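Local coordinates for protein translation initiation factor eIF-2B (PDB 1VB5) that probably catalyses, as a regulatory subunit of archaeal initiation factor 2B, the exchange of GDP bound to initiation factor 2 for GTP, at residues Glu16-Gly20 with Asp146-His151; Asp111-Ser117 with Lys137-Ser143. All coordinates share one frame; numbering follows the deposited sequence.

Interaction 1. Residues Glu16-Gly20 with Asp146-His151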
ATOM      1  N   GLU B  16       9.148  16.624  12.107  1.00 40.26           N
ATOM      2  CA  GLU B  16       8.671  16.940  10.763  1.00 42.73           C
ATOM      3  C   GLU B  16       8.297  15.632  10.065  1.00 46.57           C
ATOM      4  O   GLU B  16       9.033  14.648  10.161  1.00 48.38           O
ATOM      5  CB  GLU B  16       9.771  17.644   9.964  1.00 39.84           C
ATOM      6  CG  GLU B  16       9.448  17.861   8.492  1.00 38.29           C
ATOM      7  CD  GLU B  16       8.266  18.789   8.276  1.00 45.99           C
ATOM      8  OE1 GLU B  16       8.274  19.909   8.827  1.00 52.80           O
ATOM      9  OE2 GLU B  16       7.328  18.402   7.547  1.00 44.71           O
ATOM     10  N   ARG B  17       7.163  15.614   9.367  1.00 41.45           N
ATOM     11  CA  ARG B  17       6.748  14.401   8.664  1.00 42.76           C
ATOM     12  C   ARG B  17       6.192  14.601   7.265  1.00 39.33           C
ATOM     13  O   ARG B  17       5.917  13.630   6.564  1.00 43.30           O
ATOM     14  CB  ARG B  17       5.750  13.606   9.506  1.00 43.03           C
ATOM     15  CG  ARG B  17       4.824  14.431  10.363  1.00 43.37           C
ATOM     16  CD  ARG B  17       4.600  13.683  11.657  1.00 49.81           C
ATOM     17  NE  ARG B  17       5.882  13.380  12.286  1.00 59.62           N
ATOM     18  CZ  ARG B  17       6.050  12.532  13.294  1.00 65.11           C
ATOM     19  NH1 ARG B  17       5.008  11.883  13.804  1.00 71.60           N
ATOM     20  NH2 ARG B  17       7.263  12.340  13.799  1.00 62.22           N
ATOM     21  N   ILE B  18       6.026  15.852   6.854  1.00 42.37           N
ATOM     22  CA  ILE B  18       5.525  16.132   5.515  1.00 44.22           C
ATOM     23  C   ILE B  18       6.713  16.383   4.586  1.00 46.69           C
ATOM     24  O   ILE B  18       6.981  15.588   3.680  1.00 44.53           O
ATOM     25  CB  ILE B  18       4.592  17.362   5.504  1.00 46.09           C
ATOM     26  CG1 ILE B  18       3.394  17.114   6.428  1.00 41.06           C
ATOM     27  CG2 ILE B  18       4.118  17.638   4.084  1.00 45.28           C
ATOM     28  CD1 ILE B  18       2.592  15.865   6.092  1.00 29.92           C
ATOM     29  N   LYS B  19       7.428  17.482   4.814  1.00 44.53           N
ATOM     30  CA  LYS B  19       8.598  17.798   4.001  1.00 47.96           C
ATOM     31  C   LYS B  19       9.622  16.679   4.190  1.00 50.51           C
ATOM     32  O   LYS B  19       9.770  16.144   5.292  1.00 54.71           O
ATOM     33  CB  LYS B  19       9.187  19.144   4.426  1.00 47.24           C
ATOM     34  CG  LYS B  19       8.343  20.344   4.018  1.00 51.46           C
ATOM     35  CD  LYS B  19       8.256  20.459   2.499  1.00 56.49           C
ATOM     36  CE  LYS B  19       7.454  21.684   2.064  1.00 61.76           C
ATOM     37  NZ  LYS B  19       7.351  21.806   0.575  1.00 52.81           N
ATOM     38  N   GLY B  20      10.328  16.325   3.118  1.00 46.15           N
ATOM     39  CA  GLY B  20      11.294  15.245   3.205  1.00 49.72           C
ATOM     40  C   GLY B  20      12.763  15.600   3.343  1.00 50.07           C
ATOM     41  O   GLY B  20      13.122  16.607   3.952  1.00 53.20           O
ATOM     42  N   ASP B 146       1.032   9.415   7.454  1.00 24.10           N
ATOM     43  CA  ASP B 146       1.010  10.873   7.603  1.00 26.94           C
ATOM     44  C   ASP B 146       0.417  11.622   6.418  1.00 21.83           C
ATOM     45  O   ASP B 146       0.216  12.830   6.478  1.00 19.92           O
ATOM     46  CB  ASP B 146       2.423  11.386   7.875  1.00 32.58           C
ATOM     47  CG  ASP B 146       3.014  10.789   9.131  1.00 35.41           C
ATOM     48  OD1 ASP B 146       2.417  10.997  10.210  1.00 34.50           O
ATOM     49  OD2 ASP B 146       4.062  10.109   9.037  1.00 36.12           O
ATOM     50  N   TYR B 147       0.158  10.898   5.338  1.00 19.59           N
ATOM     51  CA  TYR B 147      -0.440  11.479   4.145  1.00 20.03           C
ATOM     52  C   TYR B 147       0.315  12.659   3.534  1.00 19.98           C
ATOM     53  O   TYR B 147      -0.291  13.655   3.146  1.00 19.82           O
ATOM     54  CB  TYR B 147      -1.887  11.884   4.448  1.00 21.36           C
ATOM     55  CG  TYR B 147      -2.743  10.729   4.926  1.00 30.51           C
ATOM     56  CD1 TYR B 147      -3.452  10.808   6.123  1.00 33.86           C
ATOM     57  CD2 TYR B 147      -2.815   9.542   4.197  1.00 32.81           C
ATOM     58  CE1 TYR B 147      -4.206   9.733   6.584  1.00 35.39           C
ATOM     59  CE2 TYR B 147      -3.563   8.463   4.645  1.00 27.42           C
ATOM     60  CZ  TYR B 147      -4.256   8.563   5.838  1.00 37.60           C
ATOM     61  OH  TYR B 147      -5.003   7.495   6.283  1.00 38.84           O
ATOM     62  N   GLU B 148       1.636  12.545   3.434  1.00 22.95           N
ATOM     63  CA  GLU B 148       2.431  13.613   2.839  1.00 21.37           C
ATOM     64  C   GLU B 148       2.063  13.699   1.354  1.00 22.27           C
ATOM     65  O   GLU B 148       2.348  14.693   0.682  1.00 20.61           O
ATOM     66  CB  GLU B 148       3.931  13.325   2.994  1.00 21.76           C
ATOM     67  CG  GLU B 148       4.405  12.060   2.281  1.00 21.62           C
ATOM     68  CD  GLU B 148       4.351  10.808   3.158  1.00 31.54           C
ATOM     69  OE1 GLU B 148       3.581  10.779   4.150  1.00 23.71           O
ATOM     70  OE2 GLU B 148       5.083   9.844   2.841  1.00 22.88           O
ATOM     71  N   GLY B 149       1.422  12.650   0.846  1.00 20.83           N
ATOM     72  CA  GLY B 149       1.028  12.636  -0.551  1.00 13.74           C
ATOM     73  C   GLY B 149      -0.002  13.712  -0.850  1.00 23.17           C
ATOM     74  O   GLY B 149      -0.066  14.233  -1.965  1.00 17.00           O
ATOM     75  N   LEU B 150      -0.816  14.044   0.146  1.00 18.57           N
ATOM     76  CA  LEU B 150      -1.831  15.066  -0.046  1.00 23.70           C
ATOM     77  C   LEU B 150      -1.137  16.415  -0.150  1.00 24.73           C
ATOM     78  O   LEU B 150      -1.643  17.326  -0.795  1.00 26.65           O
ATOM     79  CB  LEU B 150      -2.845  15.053   1.105  1.00 19.09           C
ATOM     80  CG  LEU B 150      -3.690  13.772   1.162  1.00 23.13           C
ATOM     81  CD1 LEU B 150      -4.625  13.812   2.371  1.00 28.74           C
ATOM     82  CD2 LEU B 150      -4.492  13.636  -0.133  1.00 24.10           C
ATOM     83  N   HIS B 151       0.026  16.543   0.480  1.00 21.40           N
ATOM     84  CA  HIS B 151       0.773  17.788   0.382  1.00 19.85           C
ATOM     85  C   HIS B 151       1.204  17.951  -1.085  1.00 20.02           C
ATOM     86  O   HIS B 151       1.162  19.047  -1.635  1.00 21.37           O
ATOM     87  CB  HIS B 151       1.999  17.751   1.295  1.00 21.54           C
ATOM     88  CG  HIS B 151       2.916  18.923   1.121  1.00 27.50           C
ATOM     89  ND1 HIS B 151       2.471  20.227   1.149  1.00 29.20           N
ATOM     90  CD2 HIS B 151       4.252  18.986   0.909  1.00 28.35           C
ATOM     91  CE1 HIS B 151       3.493  21.043   0.960  1.00 32.33           C
ATOM     92  NE2 HIS B 151       4.585  20.315   0.812  1.00 33.38           N
TER
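Ile18 and Lys19 meet His151 in a small surface contact, where the loop between helices 4-14 and 21-38 packs on the start of helix 148-158. His151 NE2 accepts a hydrogen bond from Lys19 NZ (3.2 Å), which arrives at the ring edge almost exactly in plane, while Ile18 CG2 presses obliquely on the ring, 3.4 Å from His151 CG. A branched aliphatic suits this spot: with its CG1 beside the backbone N (chi1 -60°), Ile18 sends CG2 to the ring and CD1 toward Asp146 O, 3.9 Å away. Replacing His151 by an alanine is likely to leave Lys19 NZ without this acceptor and to open a gap beside Ile18 CG2. Glu16 OE2 accepts the backbone N-H groups of Ile18 (2.9 Å) and Lys19 from opposite faces of its carboxylate plane, which probably helps to hold this turn. One residue before Ile18, Arg17 lays its aliphatic CD 3.8 Å from Asp146 OD1; that oxygen lies 4.5 Å from Arg17 NH1 and well out of the guanidinium plane, so only a longer-range attraction is likely. Tyr147, pointing away from 16-20, makes a cation-pi contact with Arg241 of the second subunit. Phe118, between strand 111-115 and helix 120-131, meets the His151 ring.

Interaction 2. Residues Asp111-Ser117 with Lys137-Ser143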
ATOM      1  N   ASP B 111       2.377  11.643 -21.260  1.00 23.31           N
ATOM      2  CA  ASP B 111       2.731  10.763 -20.146  1.00 24.90           C
ATOM      3  C   ASP B 111       1.705  10.780 -19.017  1.00 24.83           C
ATOM      4  O   ASP B 111       0.994  11.764 -18.806  1.00 25.69           O
ATOM      5  CB  ASP B 111       4.072  11.176 -19.522  1.00 24.32           C
ATOM      6  CG  ASP B 111       5.256  10.373 -20.042  1.00 23.37           C
ATOM      7  OD1 ASP B 111       5.090   9.196 -20.432  1.00 25.70           O
ATOM      8  OD2 ASP B 111       6.375  10.925 -20.023  1.00 27.25           O
ATOM      9  N   VAL B 112       1.638   9.668 -18.297  1.00 23.31           N
ATOM     10  CA  VAL B 112       0.798   9.553 -17.119  1.00 17.56           C
ATOM     11  C   VAL B 112       1.837   9.118 -16.093  1.00 19.26           C
ATOM     12  O   VAL B 112       2.312   7.985 -16.117  1.00 20.51           O
ATOM     13  CB  VAL B 112      -0.288   8.482 -17.258  1.00 19.32           C
ATOM     14  CG1 VAL B 112      -0.983   8.282 -15.907  1.00 19.99           C
ATOM     15  CG2 VAL B 112      -1.316   8.920 -18.308  1.00 17.52           C
ATOM     16  N   ILE B 113       2.279  10.047 -15.317  1.00 15.51           N
ATOM     17  CA  ILE B 113       3.312   9.818 -14.310  1.00 16.12           C
ATOM     18  C   ILE B 113       2.750   9.354 -12.968  1.00 19.60           C
ATOM     19  O   ILE B 113       1.860   9.989 -12.410  1.00 22.37           O
ATOM     20  CB  ILE B 113       4.121  11.111 -14.061  1.00 16.92           C
ATOM     21  CG1 ILE B 113       4.628  11.676 -15.392  1.00 14.95           C
ATOM     22  CG2 ILE B 113       5.288  10.830 -13.122  1.00 14.03           C
ATOM     23  CD1 ILE B 113       5.187  13.095 -15.279  1.00 17.67           C
ATOM     24  N   ILE B 114       3.265   8.245 -12.453  1.00 16.41           N
ATOM     25  CA  ILE B 114       2.809   7.755 -11.162  1.00 15.48           C
ATOM     26  C   ILE B 114       3.960   7.934 -10.190  1.00 17.40           C
ATOM     27  O   ILE B 114       5.126   7.728 -10.548  1.00 17.03           O
ATOM     28  CB  ILE B 114       2.385   6.262 -11.216  1.00 17.98           C
ATOM     29  CG1 ILE B 114       1.785   5.850  -9.870  1.00 21.32           C
ATOM     30  CG2 ILE B 114       3.579   5.383 -11.542  1.00 19.45           C
ATOM     31  CD1 ILE B 114       1.019   4.532  -9.911  1.00 22.86           C
ATOM     32  N   THR B 115       3.638   8.340  -8.968  1.00 15.75           N
ATOM     33  CA  THR B 115       4.657   8.557  -7.958  1.00 18.82           C
ATOM     34  C   THR B 115       4.107   8.149  -6.598  1.00 21.28           C
ATOM     35  O   THR B 115       2.923   7.826  -6.473  1.00 20.80           O
ATOM     36  CB  THR B 115       5.112  10.052  -7.933  1.00 22.57           C
ATOM     37  OG1 THR B 115       6.263  10.191  -7.086  1.00 18.97           O
ATOM     38  CG2 THR B 115       3.991  10.953  -7.427  1.00 13.94           C
ATOM     39  N   HIS B 116       4.966   8.173  -5.584  1.00 17.91           N
ATOM     40  CA  HIS B 116       4.589   7.770  -4.232  1.00 16.92           C
ATOM     41  C   HIS B 116       5.243   8.722  -3.236  1.00 20.74           C
ATOM     42  O   HIS B 116       6.352   9.198  -3.467  1.00 23.87           O
ATOM     43  CB  HIS B 116       5.049   6.317  -3.999  1.00 15.63           C
ATOM     44  CG  HIS B 116       4.839   5.815  -2.602  1.00 19.93           C
ATOM     45  ND1 HIS B 116       3.611   5.829  -1.979  1.00 19.19           N
ATOM     46  CD2 HIS B 116       5.704   5.265  -1.716  1.00 17.74           C
ATOM     47  CE1 HIS B 116       3.727   5.313  -0.768  1.00 18.33           C
ATOM     48  NE2 HIS B 116       4.986   4.961  -0.583  1.00 19.75           N
ATOM     49  N   SER B 117       4.537   9.012  -2.147  1.00 17.16           N
ATOM     50  CA  SER B 117       5.020   9.912  -1.105  1.00 16.66           C
ATOM     51  C   SER B 117       5.285  11.330  -1.638  1.00 20.35           C
ATOM     52  O   SER B 117       4.803  11.697  -2.709  1.00 18.79           O
ATOM     53  CB  SER B 117       6.291   9.341  -0.477  1.00 18.98           C
ATOM     54  OG  SER B 117       6.647  10.062   0.687  1.00 16.68           O
ATOM     55  N   LYS B 137      -0.411  13.835 -17.013  1.00 24.50           N
ATOM     56  CA  LYS B 137      -1.261  13.704 -15.839  1.00 26.06           C
ATOM     57  C   LYS B 137      -0.443  12.969 -14.789  1.00 22.66           C
ATOM     58  O   LYS B 137       0.472  12.212 -15.122  1.00 24.11           O
ATOM     59  CB  LYS B 137      -2.519  12.889 -16.162  1.00 33.21           C
ATOM     60  CG  LYS B 137      -3.368  13.454 -17.291  1.00 49.70           C
ATOM     61  CD  LYS B 137      -4.516  12.513 -17.646  1.00 55.07           C
ATOM     62  CE  LYS B 137      -5.237  12.970 -18.912  1.00 60.58           C
ATOM     63  NZ  LYS B 137      -6.319  12.022 -19.322  1.00 60.49           N
ATOM     64  N   VAL B 138      -0.776  13.180 -13.526  1.00 16.76           N
ATOM     65  CA  VAL B 138      -0.054  12.532 -12.450  1.00 18.15           C
ATOM     66  C   VAL B 138      -0.956  11.684 -11.556  1.00 24.38           C
ATOM     67  O   VAL B 138      -2.071  12.073 -11.223  1.00 21.75           O
ATOM     68  CB  VAL B 138       0.663  13.570 -11.564  1.00 16.37           C
ATOM     69  CG1 VAL B 138       1.442  12.868 -10.459  1.00 15.40           C
ATOM     70  CG2 VAL B 138       1.590  14.425 -12.415  1.00 16.53           C
ATOM     71  N   ILE B 139      -0.459  10.509 -11.189  1.00 21.36           N
ATOM     72  CA  ILE B 139      -1.174   9.619 -10.291  1.00 18.12           C
ATOM     73  C   ILE B 139      -0.261   9.563  -9.083  1.00 19.80           C
ATOM     74  O   ILE B 139       0.929   9.271  -9.213  1.00 23.31           O
ATOM     75  CB  ILE B 139      -1.346   8.199 -10.889  1.00 17.58           C
ATOM     76  CG1 ILE B 139      -2.153   8.278 -12.189  1.00 20.88           C
ATOM     77  CG2 ILE B 139      -2.053   7.298  -9.887  1.00 12.21           C
ATOM     78  CD1 ILE B 139      -2.193   6.985 -12.985  1.00 23.50           C
ATOM     79  N   LEU B 140      -0.801   9.872  -7.911  1.00 22.51           N
ATOM     80  CA  LEU B 140       0.001   9.862  -6.697  1.00 15.38           C
ATOM     81  C   LEU B 140      -0.755   9.233  -5.538  1.00 16.97           C
ATOM     82  O   LEU B 140      -1.981   9.226  -5.516  1.00 16.42           O
ATOM     83  CB  LEU B 140       0.404  11.291  -6.348  1.00 17.82           C
ATOM     84  CG  LEU B 140      -0.766  12.237  -6.090  1.00 17.65           C
ATOM     85  CD1 LEU B 140      -0.934  12.427  -4.591  1.00 15.21           C
ATOM     86  CD2 LEU B 140      -0.503  13.567  -6.771  1.00 17.54           C
ATOM     87  N   THR B 141      -0.011   8.713  -4.568  1.00 18.13           N
ATOM     88  CA  THR B 141      -0.609   8.066  -3.411  1.00 18.63           C
ATOM     89  C   THR B 141      -0.740   9.040  -2.255  1.00 20.70           C
ATOM     90  O   THR B 141       0.049   9.975  -2.137  1.00 19.19           O
ATOM     91  CB  THR B 141       0.250   6.884  -2.924  1.00 14.60           C
ATOM     92  OG1 THR B 141       1.503   7.380  -2.432  1.00 22.22           O
ATOM     93  CG2 THR B 141       0.508   5.916  -4.048  1.00 13.12           C
ATOM     94  N   GLU B 142      -1.738   8.815  -1.402  1.00 21.19           N
ATOM     95  CA  GLU B 142      -1.948   9.668  -0.241  1.00 22.91           C
ATOM     96  C   GLU B 142      -0.776   9.476   0.726  1.00 22.66           C
ATOM     97  O   GLU B 142      -0.415  10.398   1.463  1.00 20.72           O
ATOM     98  CB  GLU B 142      -3.273   9.317   0.439  1.00 19.95           C
ATOM     99  CG  GLU B 142      -3.358   7.900   0.961  1.00 32.86           C
ATOM    100  CD  GLU B 142      -4.778   7.515   1.379  1.00 37.14           C
ATOM    101  OE1 GLU B 142      -4.972   6.379   1.870  1.00 35.34           O
ATOM    102  OE2 GLU B 142      -5.696   8.347   1.215  1.00 32.51           O
ATOM    103  N   SER B 143      -0.203   8.269   0.712  1.00 19.33           N
ATOM    104  CA  SER B 143       0.958   7.897   1.529  1.00 22.92           C
ATOM    105  C   SER B 143       0.740   7.778   3.035  1.00 27.49           C
ATOM    106  O   SER B 143       1.093   8.687   3.796  1.00 26.09           O
ATOM    107  CB  SER B 143       2.113   8.878   1.286  1.00 20.60           C
ATOM    108  OG  SER B 143       2.367   9.036  -0.098  1.00 28.61           O
TER
HETATM  109  O   HOH W   1       2.385  10.523  -3.730  1.00 19.02           O
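Lys137 opens the pairing with Asp111-Ser117, its N donating to Asp111 O (3.1 Å) and its O accepting from Ile113 N (2.8 Å), while its long side chain leads away from the partner strand, as suits an exposed lysine. Val138 turns to the other face of the sheet, with CG1 3.5 Å from Ile113 O. At Ile139 the alternation of bonds continues: N donates to Ile113 O and O accepts from Thr115 N, nearly along the C=O axis. An apolar side chain suits this buried place, packed on Phe174 of helix 171-175; CD1 crowds Val112 CG1 at 3.4 Å, tighter than usual van der Waals contact, and CB packs on Ile114 CG1. This is the parallel pairing of a beta-alpha-beta unit, with helix 120-131 as the crossover between neighbouring strands, in a Rossmann-like sheet. Leu140 lies side by side with Thr115, CB to CG2 3.8 Å, and turns its isobutyl group to Leu152 and Leu156 of helix 148-158. At Thr141 the chemistry becomes polar. OG1 sits between the backbone N and the carbonyl carbon (chi1 66°), where it hydrogen-bonds His116 ND1 at the imidazole edge (2.7 Å); a water bridges Thr141 O and Ser117 O. Ser143 OG hydrogen-bonds Thr141 OG1.

Interaction 2 belongs to the core, where adjoining parallel strands share regular backbone bonds and bury aliphatic side chains; interaction 1 is a surface contact of loop against helix start, carried by side chains, with one lysine-histidine bond and a little apolar packing. The two adjoin, since strand 136-141 runs on through a short loop into helix 148-158. There Glu148 OE2 probably hydrogen-bonds Ser117 OG (2.7 Å) and also forms a salt bridge with Lys197, and Gly149 N probably bonds to Glu142 O (3.0 Å). The polar residues in the loops that follow the two strands thus adjoin the helix start on which 16-20 rests, joining the N-terminal helical region to the sheet.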